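Local coordinates for protein formiminoglutamase (Trypanosoma cruzi, PDB 4MYK) that hydrolyses N-formimino-L-glutamate at a binuclear manganese centre, as an arginase-like metalloenzyme, at residues A[165-170]-A[195-200]; A[181-186]-A[217-222]; A[100-105]-A[132-137]; A[140-145]-A[173-178]; A[202-207]-A[224-229]. The protein carries 1 engineered substitution. All blocks are in the same frame, centred on the assembly; numbering follows the deposited sequence.

Interactions 2, 4 and 5 each use one of strands 180-185, 141-145 and 204-207, three consecutive strands ending at one border of the eight-stranded parallel sheet of the arginase fold, and the helices of interaction 1 pack on 141-145 and 204-207. Interactions 2 and 5 share helix 216-227, their centres about 8 Å apart; interaction 5 lies equally close to interaction 4, and the centres of 4 and 1 are about 10 Å apart. Interaction 3 joins two earlier helices, about 24 Å from interaction 2 by centres, and closes before the others open. Interactions 4 and 1 cross along the chain, as do 1 and 2, and 2 and 5, interlocking successive units beside the strand leading to the manganese ligands Asp146 and His148.

Interaction 1: A[165-170]-A[195-200]; sequences PFRQLL and AQYVRD
Arg167 holds its guanidinium, tilted, over one face of the Tyr197 ring in a cation-pi contact: Arg167 CZ is 4.2 Å from the ring centroid and 24° off the ring normal. The two groups are not stacked flat, since their planes are 54° apart and the side chains meet at about a right angle. NH2 stands above the ring, displaced toward its rim. The modelled approach of the Arg167 methylene and NE to the phenol end is doubtfully short, so the evidence rests on the cation-pi geometry. Across the ring plane from the arginine, Leu170 CD1 approaches Tyr197 CE1 obliquely at 3.4 Å and stays near Val198 CG2 at 4.4 Å.

What positions the arginine is a chain that starts out beside its own carbonyl carbon and then bends at chi2 and chi3, bringing its end back toward the tyrosine. The Tyr197 ring also meets the ring of His201, and both Arg167 and Tyr197 touch Val151 in the loop that follows the manganese ligands.

The helix segments run nearly side by side, with axes 11.5 Å apart at closest approach and 28° between their directions. Phe166 of the first packs on Val142 and Asn144 of strand 141-145, while Val198 of the second packs on Leu205 of strand 204-207, so the two helices lie next to each other on the sheet.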
# COMPACT_ATOMS: atom_id res chain seq x y z
N PRO A 165 21.56 -20.01 -0.15
CA PRO A 165 22.84 -19.27 -0.17
C PRO A 165 23.50 -19.03 1.21
O PRO A 165 24.73 -18.96 1.29
CB PRO A 165 22.47 -17.93 -0.81
CG PRO A 165 20.97 -17.84 -0.74
CD PRO A 165 20.48 -19.25 -0.80
N PHE A 166 22.71 -18.92 2.27
CA PHE A 166 23.27 -18.53 3.55
C PHE A 166 23.62 -19.73 4.42
O PHE A 166 24.41 -19.64 5.35
CB PHE A 166 22.37 -17.51 4.25
CG PHE A 166 22.28 -16.22 3.49
CD1 PHE A 166 23.37 -15.38 3.43
CD2 PHE A 166 21.14 -15.88 2.79
CE1 PHE A 166 23.32 -14.21 2.73
CE2 PHE A 166 21.08 -14.70 2.07
CZ PHE A 166 22.17 -13.86 2.05
N ARG A 167 23.03 -20.86 4.08
CA ARG A 167 23.51 -22.12 4.62
C ARG A 167 24.97 -22.24 4.20
O ARG A 167 25.83 -22.51 5.03
CB ARG A 167 22.69 -23.30 4.08
CG ARG A 167 23.14 -24.69 4.51
CD ARG A 167 23.58 -24.74 5.96
NE ARG A 167 22.68 -25.51 6.82
CZ ARG A 167 22.28 -26.76 6.59
NH1 ARG A 167 22.67 -27.42 5.51
NH2 ARG A 167 21.47 -27.36 7.46
N GLN A 168 25.23 -21.98 2.92
CA GLN A 168 26.56 -22.13 2.35
C GLN A 168 27.57 -21.26 3.06
O GLN A 168 28.71 -21.65 3.25
CB GLN A 168 26.56 -21.77 0.87
CG GLN A 168 25.94 -22.83 0.01
CD GLN A 168 26.01 -22.51 -1.46
OE1 GLN A 168 24.98 -22.33 -2.11
NE2 GLN A 168 27.23 -22.46 -2.00
N LEU A 169 27.14 -20.06 3.43
CA LEU A 169 28.06 -19.15 4.07
C LEU A 169 28.26 -19.52 5.55
O LEU A 169 29.38 -19.50 6.06
CB LEU A 169 27.62 -17.70 3.82
CG LEU A 169 27.48 -17.41 2.31
CD1 LEU A 169 26.72 -16.10 2.00
CD2 LEU A 169 28.84 -17.45 1.55
N LEU A 170 27.19 -19.91 6.23
CA LEU A 170 27.32 -20.36 7.62
C LEU A 170 28.20 -21.59 7.72
O LEU A 170 28.87 -21.81 8.74
CB LEU A 170 25.95 -20.64 8.23
CG LEU A 170 25.12 -19.39 8.49
CD1 LEU A 170 23.71 -19.77 8.90
CD2 LEU A 170 25.81 -18.52 9.54
N ALA A 195 15.41 -21.42 12.09
CA ALA A 195 15.82 -20.50 13.15
C ALA A 195 16.88 -21.15 14.04
O ALA A 195 17.95 -20.59 14.26
CB ALA A 195 14.62 -20.09 13.99
N GLN A 196 16.55 -22.33 14.55
CA GLN A 196 17.48 -23.12 15.35
C GLN A 196 18.90 -23.16 14.78
O GLN A 196 19.87 -22.89 15.49
CB GLN A 196 16.91 -24.54 15.50
CG GLN A 196 17.90 -25.56 15.99
CD GLN A 196 17.27 -26.92 16.19
OE1 GLN A 196 17.52 -27.85 15.42
NE2 GLN A 196 16.46 -27.06 17.23
N TYR A 197 19.02 -23.46 13.49
CA TYR A 197 20.33 -23.52 12.80
C TYR A 197 21.13 -22.21 12.90
O TYR A 197 22.29 -22.21 13.29
CB TYR A 197 20.15 -23.93 11.33
CG TYR A 197 21.45 -24.01 10.54
CD1 TYR A 197 21.83 -23.00 9.66
CD2 TYR A 197 22.30 -25.10 10.68
CE1 TYR A 197 23.02 -23.08 8.95
CE2 TYR A 197 23.49 -25.19 9.98
CZ TYR A 197 23.85 -24.18 9.11
OH TYR A 197 25.04 -24.28 8.40
N VAL A 198 20.52 -21.11 12.50
CA VAL A 198 21.14 -19.80 12.61
C VAL A 198 21.57 -19.50 14.04
O VAL A 198 22.71 -19.12 14.29
CB VAL A 198 20.17 -18.67 12.18
CG1 VAL A 198 20.77 -17.31 12.50
CG2 VAL A 198 19.82 -18.79 10.70
N ARG A 199 20.64 -19.65 14.97
CA ARG A 199 20.93 -19.31 16.35
C ARG A 199 21.97 -20.24 16.94
O ARG A 199 22.82 -19.80 17.71
CB ARG A 199 19.65 -19.27 17.18
CG ARG A 199 18.91 -17.95 16.99
CD ARG A 199 17.43 -18.06 17.31
NE ARG A 199 16.80 -16.75 17.37
CZ ARG A 199 15.51 -16.55 17.65
NH1 ARG A 199 14.70 -17.58 17.88
NH2 ARG A 199 15.03 -15.31 17.69
N ASP A 200 21.93 -21.51 16.55
CA ASP A 200 22.96 -22.47 16.96
C ASP A 200 24.32 -22.15 16.33
O ASP A 200 25.34 -22.72 16.71
CB ASP A 200 22.55 -23.90 16.62
CG ASP A 200 21.62 -24.50 17.66
OD1 ASP A 200 21.30 -23.83 18.67
OD2 ASP A 200 21.19 -25.65 17.47

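Interaction 2: A[181-186]-A[217-222]; sequences VEFACQ and VAALED
Phe183 and Leu220 make the closest backbone approach, their CA atoms 7.9 Å apart, where a strand that turns a corner at Ala184 faces the flank of a helix. Ala184 takes a positive phi of 68° at that corner, immediately after the residue that carries the contact. In Phe183 a chi1 of -164° sets CG trans to N, and this sends its ring from the strand toward the helix with CE2 and CZ leading. Those two atoms meet the helix backbone as well as its side chains: Phe183 CE2 lies 3.6 Å from Ala219 O, which sits at the ring edge near its plane, and Phe183 CZ lies 3.6 Å from Leu220 N. The methyl of Ala219 closes on the same end, CB to Phe183 CZ 3.7 Å. Leu220 comes over the ring, with CB 4.0 Å from Phe183 CZ and CD1 over one face.

This is strand-to-helix packing in the arginase/deacetylase alpha/beta fold, in which helix 216-227 covers a face of the parallel sheet. Phe183 also touches Met264 of helix 258-270 and Val211 of helix 208-214, so its ring is buried where three helices converge on strand 180-185. The preceding strand residue, Glu182, instead takes a hydrogen bond through OE1 from Asn144 ND2, in the neighbouring strand. The Phe183 side chain lies about 7 Å from that of the manganese ligand Asp146.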
# COMPACT_ATOMS: atom_id res chain seq x y z
N VAL A 181 23.31 -11.57 10.43
CA VAL A 181 21.99 -11.12 10.83
C VAL A 181 20.95 -11.41 9.74
O VAL A 181 21.15 -11.12 8.57
CB VAL A 181 21.97 -9.62 11.19
CG1 VAL A 181 20.56 -9.18 11.53
CG2 VAL A 181 22.92 -9.35 12.34
N GLU A 182 19.85 -12.03 10.16
CA GLU A 182 18.65 -12.16 9.34
C GLU A 182 17.78 -10.97 9.69
O GLU A 182 17.37 -10.82 10.84
CB GLU A 182 17.91 -13.46 9.67
CG GLU A 182 18.70 -14.73 9.41
CD GLU A 182 18.64 -15.20 7.97
OE1 GLU A 182 18.36 -14.39 7.07
OE2 GLU A 182 18.87 -16.41 7.72
N PHE A 183 17.52 -10.12 8.71
CA PHE A 183 16.87 -8.85 8.97
C PHE A 183 15.49 -8.76 8.33
O PHE A 183 15.35 -8.95 7.12
CB PHE A 183 17.74 -7.71 8.46
CG PHE A 183 17.35 -6.38 9.00
CD1 PHE A 183 16.40 -5.60 8.35
CD2 PHE A 183 17.92 -5.90 10.17
CE1 PHE A 183 16.03 -4.37 8.85
CE2 PHE A 183 17.55 -4.67 10.67
CZ PHE A 183 16.61 -3.90 10.01
N ALA A 184 14.48 -8.47 9.15
CA ALA A 184 13.10 -8.33 8.69
C ALA A 184 12.52 -9.65 8.21
O ALA A 184 11.67 -9.68 7.32
CB ALA A 184 13.00 -7.29 7.59
N CYS A 185 12.98 -10.74 8.80
CA CYS A 185 12.39 -12.04 8.53
C CYS A 185 11.01 -12.15 9.20
O CYS A 185 10.72 -11.47 10.18
CB CYS A 185 13.34 -13.16 8.99
SG CYS A 185 14.01 -12.92 10.64
N GLN A 186 10.17 -13.02 8.64
CA GLN A 186 8.77 -13.13 9.06
C GLN A 186 8.45 -14.51 9.68
O GLN A 186 8.62 -15.53 9.02
CB GLN A 186 7.85 -12.81 7.88
CG GLN A 186 7.98 -11.36 7.45
CD GLN A 186 7.01 -10.97 6.36
OE1 GLN A 186 5.95 -11.55 6.21
NE2 GLN A 186 7.38 -9.96 5.58
N VAL A 217 15.75 2.01 10.17
CA VAL A 217 17.11 2.52 10.13
C VAL A 217 17.84 2.25 11.45
O VAL A 217 18.99 1.79 11.43
CB VAL A 217 17.12 4.03 9.75
CG1 VAL A 217 18.47 4.67 10.05
CG2 VAL A 217 16.77 4.21 8.28
N ALA A 218 17.18 2.52 12.57
CA ALA A 218 17.73 2.24 13.90
C ALA A 218 18.00 0.75 14.11
O ALA A 218 19.02 0.35 14.66
CB ALA A 218 16.81 2.75 14.99
N ALA A 219 17.05 -0.08 13.67
CA ALA A 219 17.21 -1.52 13.74
C ALA A 219 18.39 -1.95 12.88
O ALA A 219 19.17 -2.81 13.29
CB ALA A 219 15.94 -2.20 13.27
N LEU A 220 18.51 -1.36 11.69
CA LEU A 220 19.63 -1.66 10.79
C LEU A 220 20.98 -1.14 11.30
O LEU A 220 22.02 -1.73 11.02
CB LEU A 220 19.35 -1.10 9.39
CG LEU A 220 20.43 -1.40 8.35
CD1 LEU A 220 20.59 -2.88 8.17
CD2 LEU A 220 20.07 -0.77 7.04
N GLU A 221 20.98 -0.04 12.04
CA GLU A 221 22.19 0.40 12.72
C GLU A 221 22.65 -0.68 13.68
O GLU A 221 23.82 -1.07 13.69
CB GLU A 221 21.93 1.70 13.47
CG GLU A 221 21.91 2.91 12.56
CD GLU A 221 21.42 4.17 13.25
OE1 GLU A 221 20.87 4.07 14.36
OE2 GLU A 221 21.58 5.26 12.66
N ASP A 222 21.72 -1.17 14.47
CA ASP A 222 21.99 -2.26 15.39
C ASP A 222 22.62 -3.42 14.63
O ASP A 222 23.60 -4.01 15.09
CB ASP A 222 20.69 -2.71 16.09
CG ASP A 222 20.20 -1.70 17.15
OD1 ASP A 222 20.82 -0.64 17.33
OD2 ASP A 222 19.17 -1.98 17.81

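Interaction 3: A[100-105]-A[132-137]; sequences KLESKV and MLRAFP
A fully staggered first torsion in Glu102 (chi1 179°), followed by a chain that stays extended beyond CG, carries the carboxylate across to Arg134; that arginine, whose CB points toward helix 94-110, runs straight to CD and then bends at chi3 (56°). The two chains pass at a slant. Glu102 OE2 reaches Arg134 CD at 3.4 Å and lies at the edge of the guanidinium, near its plane, but the carboxylate itself is turned 56° from that plane. NH1 of Arg134 is 3.9 Å from Glu102 OE2, a long salt bridge, and 4.2 Å from Ser103 CA, along the helix backbone.

The other carboxylate oxygen of Glu102, OE1, has the stronger partner, a salt bridge with Arg130 NE one helical turn before Arg134. Arg134 in turn has a cation-pi contact with Phe106. Deeper down, Val105 packs on Asn128 and Ala131, joining helices 94-110 and 125-135 beneath this surface pair.

The length of the ion pair and the tilt of its planes argue against a paired, two-pronged bond: the attraction between Glu102 and Arg134 is probably mainly electrostatic, and secondary to the Arg130 bridge.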
# COMPACT_ATOMS: atom_id res chain seq x y z
N LYS A 100 32.03 -17.41 -12.12
CA LYS A 100 32.40 -16.16 -12.78
C LYS A 100 31.87 -14.94 -12.02
O LYS A 100 32.50 -13.88 -12.03
CB LYS A 100 31.87 -16.12 -14.20
CG LYS A 100 32.28 -17.29 -15.05
CD LYS A 100 31.77 -17.08 -16.44
CE LYS A 100 32.04 -15.64 -16.86
NZ LYS A 100 32.00 -15.47 -18.35
N LEU A 101 30.72 -15.11 -11.38
CA LEU A 101 30.15 -14.08 -10.51
C LEU A 101 31.05 -13.82 -9.30
O LEU A 101 31.49 -12.70 -9.08
CB LEU A 101 28.73 -14.45 -10.05
CG LEU A 101 28.13 -13.55 -8.97
CD1 LEU A 101 28.15 -12.09 -9.41
CD2 LEU A 101 26.72 -13.98 -8.57
N GLU A 102 31.35 -14.85 -8.53
CA GLU A 102 32.26 -14.70 -7.40
C GLU A 102 33.61 -14.09 -7.81
O GLU A 102 34.13 -13.18 -7.17
CB GLU A 102 32.50 -16.05 -6.71
CG GLU A 102 33.46 -15.99 -5.53
CD GLU A 102 33.84 -17.38 -5.01
OE1 GLU A 102 33.05 -18.33 -5.19
OE2 GLU A 102 34.94 -17.51 -4.42
N SER A 103 34.17 -14.59 -8.90
CA SER A 103 35.50 -14.18 -9.30
C SER A 103 35.50 -12.69 -9.63
O SER A 103 36.45 -11.97 -9.33
CB SER A 103 35.94 -15.01 -10.50
OG SER A 103 37.29 -14.73 -10.85
N LYS A 104 34.41 -12.24 -10.24
CA LYS A 104 34.25 -10.86 -10.67
C LYS A 104 34.07 -9.90 -9.50
O LYS A 104 34.70 -8.86 -9.44
CB LYS A 104 33.06 -10.73 -11.62
CG LYS A 104 32.77 -9.31 -12.07
CD LYS A 104 33.98 -8.70 -12.72
CE LYS A 104 33.59 -7.47 -13.51
NZ LYS A 104 34.68 -7.08 -14.45
N VAL A 105 33.18 -10.25 -8.58
CA VAL A 105 32.97 -9.44 -7.39
C VAL A 105 34.27 -9.31 -6.60
O VAL A 105 34.60 -8.23 -6.10
CB VAL A 105 31.86 -10.04 -6.49
CG1 VAL A 105 31.77 -9.28 -5.17
CG2 VAL A 105 30.53 -10.03 -7.22
N MET A 132 33.58 -12.15 -0.68
CA MET A 132 33.87 -11.37 0.53
C MET A 132 34.83 -12.11 1.45
O MET A 132 35.76 -11.51 1.98
CB MET A 132 32.59 -11.04 1.30
CG MET A 132 31.70 -9.96 0.69
SD MET A 132 32.33 -8.27 0.78
CE MET A 132 32.34 -7.97 2.56
N LEU A 133 34.58 -13.40 1.65
CA LEU A 133 35.41 -14.22 2.53
C LEU A 133 36.83 -14.39 2.00
O LEU A 133 37.74 -14.72 2.76
CB LEU A 133 34.78 -15.60 2.75
CG LEU A 133 33.39 -15.66 3.41
CD1 LEU A 133 32.91 -17.11 3.49
CD2 LEU A 133 33.41 -15.00 4.78
N ARG A 134 37.00 -14.18 0.70
CA ARG A 134 38.33 -14.21 0.10
C ARG A 134 38.98 -12.87 0.27
O ARG A 134 40.17 -12.77 0.60
CB ARG A 134 38.27 -14.53 -1.40
CG ARG A 134 38.00 -15.99 -1.75
CD ARG A 134 37.77 -16.11 -3.26
NE ARG A 134 38.90 -15.57 -4.00
CZ ARG A 134 38.87 -15.18 -5.27
NH1 ARG A 134 37.76 -15.27 -5.98
NH2 ARG A 134 39.97 -14.70 -5.84
N ALA A 135 38.21 -11.81 0.05
CA ALA A 135 38.75 -10.46 0.08
C ALA A 135 39.15 -10.02 1.50
O ALA A 135 40.14 -9.30 1.66
CB ALA A 135 37.77 -9.48 -0.55
N PHE A 136 38.38 -10.43 2.50
CA PHE A 136 38.69 -10.10 3.90
C PHE A 136 38.69 -11.37 4.72
O PHE A 136 37.72 -11.68 5.41
CB PHE A 136 37.68 -9.11 4.47
CG PHE A 136 37.28 -8.04 3.49
CD1 PHE A 136 38.10 -6.95 3.26
CD2 PHE A 136 36.08 -8.14 2.79
CE1 PHE A 136 37.73 -5.97 2.35
CE2 PHE A 136 35.71 -7.17 1.88
CZ PHE A 136 36.54 -6.08 1.66
N PRO A 137 39.78 -12.14 4.62
CA PRO A 137 39.97 -13.40 5.33
C PRO A 137 39.58 -13.33 6.81
O PRO A 137 40.26 -12.67 7.60
CB PRO A 137 41.47 -13.64 5.20
CG PRO A 137 41.81 -13.01 3.88
CD PRO A 137 40.94 -11.80 3.77

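Interaction 4: A[140-145]-A[173-178]; sequences VGVINV and SSFSGK
Phe175 sets its ring edge against the carbonyl oxygen of Val140, just before strand 141-145, and touches Val142 within that strand obliquely. The strand is an interior one of the parallel sheet in the arginase alpha/beta fold; Phe175 itself comes from the loop between helix 165-170 and strand 180-185, the next strand in the sheet.

The tight part is the CE1-CZ end of the ring. Phe175 CE1 stands 3.2 Å from Val140 O, which lies near the ring plane at its edge, with the CA of Gly141 at the same edge. Val142 CG2 is 3.7 Å from Phe175 CE1, and Val142 CB is 3.9 Å from Phe175 CZ; the two side chains cross at about a right angle. Phe175 has CG anti to the backbone N (chi1 178°), which swings the ring in from a CB that does not itself aim at the strand. Leu133 of helix 125-135 and Phe180 of strand 180-185 also pack on this phenylalanine, so the ring is buried among helix, strand and loop.

One residue further along the loop the fit is looser. Ser176 is partly exposed, and its side chain comes no nearer than 5.7 Å to the strand segment. The backbones here are joined through solvent instead: one water donates to Val140 O at 2.7 Å and accepts from Ser176 N at 3.0 Å, so that Val140 O meets both this water and the aromatic edge.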
# COMPACT_ATOMS: atom_id res chain seq x y z
N VAL A 140 34.72 -10.94 7.90
CA VAL A 140 33.55 -10.53 7.14
C VAL A 140 32.28 -10.59 7.99
O VAL A 140 32.09 -11.50 8.78
CB VAL A 140 33.36 -11.41 5.89
CG1 VAL A 140 32.07 -11.05 5.16
CG2 VAL A 140 34.56 -11.29 4.97
N GLY A 141 31.43 -9.58 7.81
CA GLY A 141 30.08 -9.59 8.35
C GLY A 141 29.05 -9.68 7.24
O GLY A 141 29.29 -9.26 6.11
N VAL A 142 27.89 -10.24 7.55
CA VAL A 142 26.83 -10.43 6.55
C VAL A 142 25.44 -10.14 7.11
O VAL A 142 25.08 -10.63 8.19
CB VAL A 142 26.86 -11.87 5.94
CG1 VAL A 142 25.73 -12.06 4.90
CG2 VAL A 142 28.22 -12.17 5.32
N ILE A 143 24.67 -9.33 6.39
CA ILE A 143 23.25 -9.15 6.72
C ILE A 143 22.33 -9.56 5.57
O ILE A 143 22.49 -9.10 4.43
CB ILE A 143 22.93 -7.71 7.23
CG1 ILE A 143 21.43 -7.54 7.47
CG2 ILE A 143 23.48 -6.64 6.27
CD1 ILE A 143 21.06 -6.21 8.13
N ASN A 144 21.39 -10.45 5.87
CA ASN A 144 20.36 -10.86 4.92
C ASN A 144 19.03 -10.17 5.25
O ASN A 144 18.34 -10.55 6.21
CB ASN A 144 20.22 -12.41 4.92
CG ASN A 144 19.18 -12.92 3.91
OD1 ASN A 144 18.93 -12.31 2.87
ND2 ASN A 144 18.58 -14.06 4.22
N VAL A 145 18.71 -9.14 4.46
CA VAL A 145 17.39 -8.51 4.48
C VAL A 145 16.45 -9.35 3.62
O VAL A 145 16.60 -9.41 2.39
CB VAL A 145 17.43 -7.06 3.91
CG1 VAL A 145 16.03 -6.40 4.01
CG2 VAL A 145 18.49 -6.23 4.64
N SER A 173 34.26 -22.21 6.99
CA SER A 173 35.23 -22.18 8.08
C SER A 173 35.55 -20.75 8.49
O SER A 173 35.54 -20.41 9.68
CB SER A 173 36.55 -22.85 7.66
OG SER A 173 36.36 -24.21 7.33
N SER A 174 35.84 -19.92 7.50
CA SER A 174 36.34 -18.57 7.74
C SER A 174 35.32 -17.64 8.39
O SER A 174 35.70 -16.70 9.10
CB SER A 174 36.84 -17.97 6.43
OG SER A 174 35.89 -18.17 5.41
N PHE A 175 34.04 -17.90 8.16
CA PHE A 175 32.98 -16.95 8.51
C PHE A 175 32.38 -17.18 9.88
O PHE A 175 31.91 -18.28 10.19
CB PHE A 175 31.87 -16.98 7.46
CG PHE A 175 30.73 -16.06 7.78
CD1 PHE A 175 30.94 -14.68 7.90
CD2 PHE A 175 29.44 -16.56 7.98
CE1 PHE A 175 29.89 -13.80 8.21
CE2 PHE A 175 28.38 -15.70 8.29
CZ PHE A 175 28.60 -14.32 8.41
N SER A 176 32.37 -16.11 10.68
CA SER A 176 31.84 -16.17 12.03
C SER A 176 30.36 -15.81 12.09
O SER A 176 29.97 -14.69 11.76
CB SER A 176 32.62 -15.26 12.97
OG SER A 176 32.05 -15.28 14.28
N GLY A 177 29.55 -16.76 12.55
CA GLY A 177 28.12 -16.60 12.67
C GLY A 177 27.65 -15.50 13.61
O GLY A 177 26.55 -14.99 13.44
N LYS A 178 28.46 -15.14 14.60
CA LYS A 178 28.11 -14.03 15.47
C LYS A 178 27.99 -12.76 14.66
O LYS A 178 27.50 -11.75 15.14
CB LYS A 178 29.17 -13.81 16.55
CG LYS A 178 29.56 -15.04 17.33
CD LYS A 178 30.61 -14.68 18.38
CE LYS A 178 31.67 -15.78 18.51
NZ LYS A 178 32.77 -15.43 19.45
O HOH W 1 33.24 -13.28 10.43

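Interaction 5: A[202-207]-A[224-229]; sequences QGHLMW and FGLTGK
The two methyls of Leu226 meet His204 in succession, CD1 near its root and CD2 near the outer ring. His204 CB starts 4.1 Å from Leu226 CD1, and CG is nearer to that methyl, at 3.8 Å. Further out, ND1 lies between the branches, and CE1 meets the other one: His204 CE1 to Leu226 CD2 is 3.5 Å. NE2, at the tip, is 3.9 Å from Leu226 CD2 but finds its polar partner elsewhere, in a hydrogen bond to the carbonyl of Lys178. That bond helps to fix the ring's rotation, so that a face is presented to the leucine. The result is a CH-pi contact, with Leu226 CD2 3.9 Å from the ring centroid and 26° off its normal, displaced toward the rim.

Two residues on, Met206 meets the leucine tip to tip: an extended chain brings Met206 CE to 3.6 Å from Leu226 CD1. CD1 is thus shared between Met206 CE and the inner part of His204, while CD2 lies over the imidazole.

Strand 204-207 borders the sheet within this chain and bonds through His204 and Met206 to strand 180-185. A Schellman motif ending helix 192-200 leads into it through Gln202 and Gly203. That helix packs on Leu205, while His204 and Met206 meet the C-terminal turn of helix 216-227.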
# COMPACT_ATOMS: atom_id res chain seq x y z
N GLN A 202 25.03 -18.96 16.29
CA GLN A 202 25.15 -17.67 16.97
C GLN A 202 24.79 -16.47 16.08
O GLN A 202 25.18 -15.34 16.36
CB GLN A 202 26.55 -17.50 17.55
CG GLN A 202 26.90 -18.53 18.59
CD GLN A 202 28.29 -18.31 19.13
OE1 GLN A 202 29.27 -18.83 18.60
NE2 GLN A 202 28.39 -17.51 20.19
N GLY A 203 24.04 -16.74 15.02
CA GLY A 203 23.49 -15.69 14.18
C GLY A 203 22.27 -15.05 14.83
O GLY A 203 21.69 -15.60 15.77
N HIS A 204 21.88 -13.89 14.30
CA HIS A 204 20.86 -13.08 14.94
C HIS A 204 19.61 -12.95 14.09
O HIS A 204 19.68 -12.66 12.89
CB HIS A 204 21.43 -11.69 15.27
CG HIS A 204 22.79 -11.73 15.88
ND1 HIS A 204 23.01 -11.53 17.23
CD2 HIS A 204 24.00 -12.00 15.34
CE1 HIS A 204 24.29 -11.66 17.49
NE2 HIS A 204 24.92 -11.94 16.36
N LEU A 205 18.46 -13.18 14.72
CA LEU A 205 17.18 -12.98 14.06
C LEU A 205 16.58 -11.65 14.47
O LEU A 205 16.34 -11.41 15.64
CB LEU A 205 16.21 -14.11 14.42
CG LEU A 205 16.73 -15.53 14.23
CD1 LEU A 205 15.58 -16.52 14.37
CD2 LEU A 205 17.41 -15.70 12.89
N MET A 206 16.36 -10.79 13.48
CA MET A 206 15.71 -9.51 13.68
C MET A 206 14.36 -9.45 12.96
O MET A 206 14.26 -8.91 11.85
CB MET A 206 16.62 -8.38 13.22
CG MET A 206 17.76 -8.14 14.19
SD MET A 206 18.70 -6.64 13.87
CE MET A 206 19.72 -6.64 15.33
N TRP A 207 13.34 -10.02 13.60
CA TRP A 207 12.01 -10.18 13.00
C TRP A 207 11.44 -8.86 12.54
O TRP A 207 11.73 -7.83 13.13
CB TRP A 207 11.04 -10.82 13.99
CG TRP A 207 11.46 -12.16 14.49
CD1 TRP A 207 11.93 -12.46 15.73
CD2 TRP A 207 11.45 -13.40 13.76
NE1 TRP A 207 12.22 -13.80 15.82
CE2 TRP A 207 11.93 -14.40 14.62
CE3 TRP A 207 11.08 -13.76 12.45
CZ2 TRP A 207 12.05 -15.73 14.22
CZ3 TRP A 207 11.21 -15.09 12.06
CH2 TRP A 207 11.68 -16.05 12.94
N PHE A 224 24.34 -3.48 11.77
CA PHE A 224 25.73 -3.21 11.37
C PHE A 224 26.71 -3.24 12.56
O PHE A 224 27.91 -3.47 12.40
CB PHE A 224 25.86 -1.88 10.63
CG PHE A 224 25.18 -1.87 9.30
CD1 PHE A 224 25.09 -3.03 8.55
CD2 PHE A 224 24.64 -0.70 8.78
CE1 PHE A 224 24.47 -3.02 7.31
CE2 PHE A 224 24.02 -0.68 7.55
CZ PHE A 224 23.94 -1.84 6.81
N GLY A 225 26.17 -2.99 13.75
CA GLY A 225 26.95 -3.13 14.97
C GLY A 225 27.35 -4.57 15.16
O GLY A 225 28.47 -4.86 15.58
N LEU A 226 26.43 -5.48 14.84
CA LEU A 226 26.66 -6.92 14.92
C LEU A 226 27.54 -7.44 13.77
O LEU A 226 28.47 -8.21 13.99
CB LEU A 226 25.32 -7.67 14.95
CG LEU A 226 24.46 -7.49 16.20
CD1 LEU A 226 23.04 -7.97 15.97
CD2 LEU A 226 25.09 -8.22 17.37
N THR A 227 27.23 -7.04 12.54
CA THR A 227 28.03 -7.49 11.40
C THR A 227 29.43 -6.86 11.42
O THR A 227 30.42 -7.53 11.16
CB THR A 227 27.32 -7.17 10.08
OG1 THR A 227 27.13 -5.76 9.97
CG2 THR A 227 25.97 -7.86 10.03
N GLY A 228 29.51 -5.57 11.72
CA GLY A 228 30.80 -4.91 11.85
C GLY A 228 31.58 -4.70 10.56
O GLY A 228 31.04 -4.22 9.57
N LYS A 229 32.86 -5.04 10.59
CA LYS A 229 33.74 -4.72 9.48
C LYS A 229 33.38 -5.52 8.24
O LYS A 229 32.91 -6.65 8.33
CB LYS A 229 35.19 -5.00 9.84
CG LYS A 229 35.66 -4.30 11.08
CD LYS A 229 37.03 -3.69 10.87
CE LYS A 229 37.93 -4.61 10.05
NZ LYS A 229 39.29 -4.02 9.79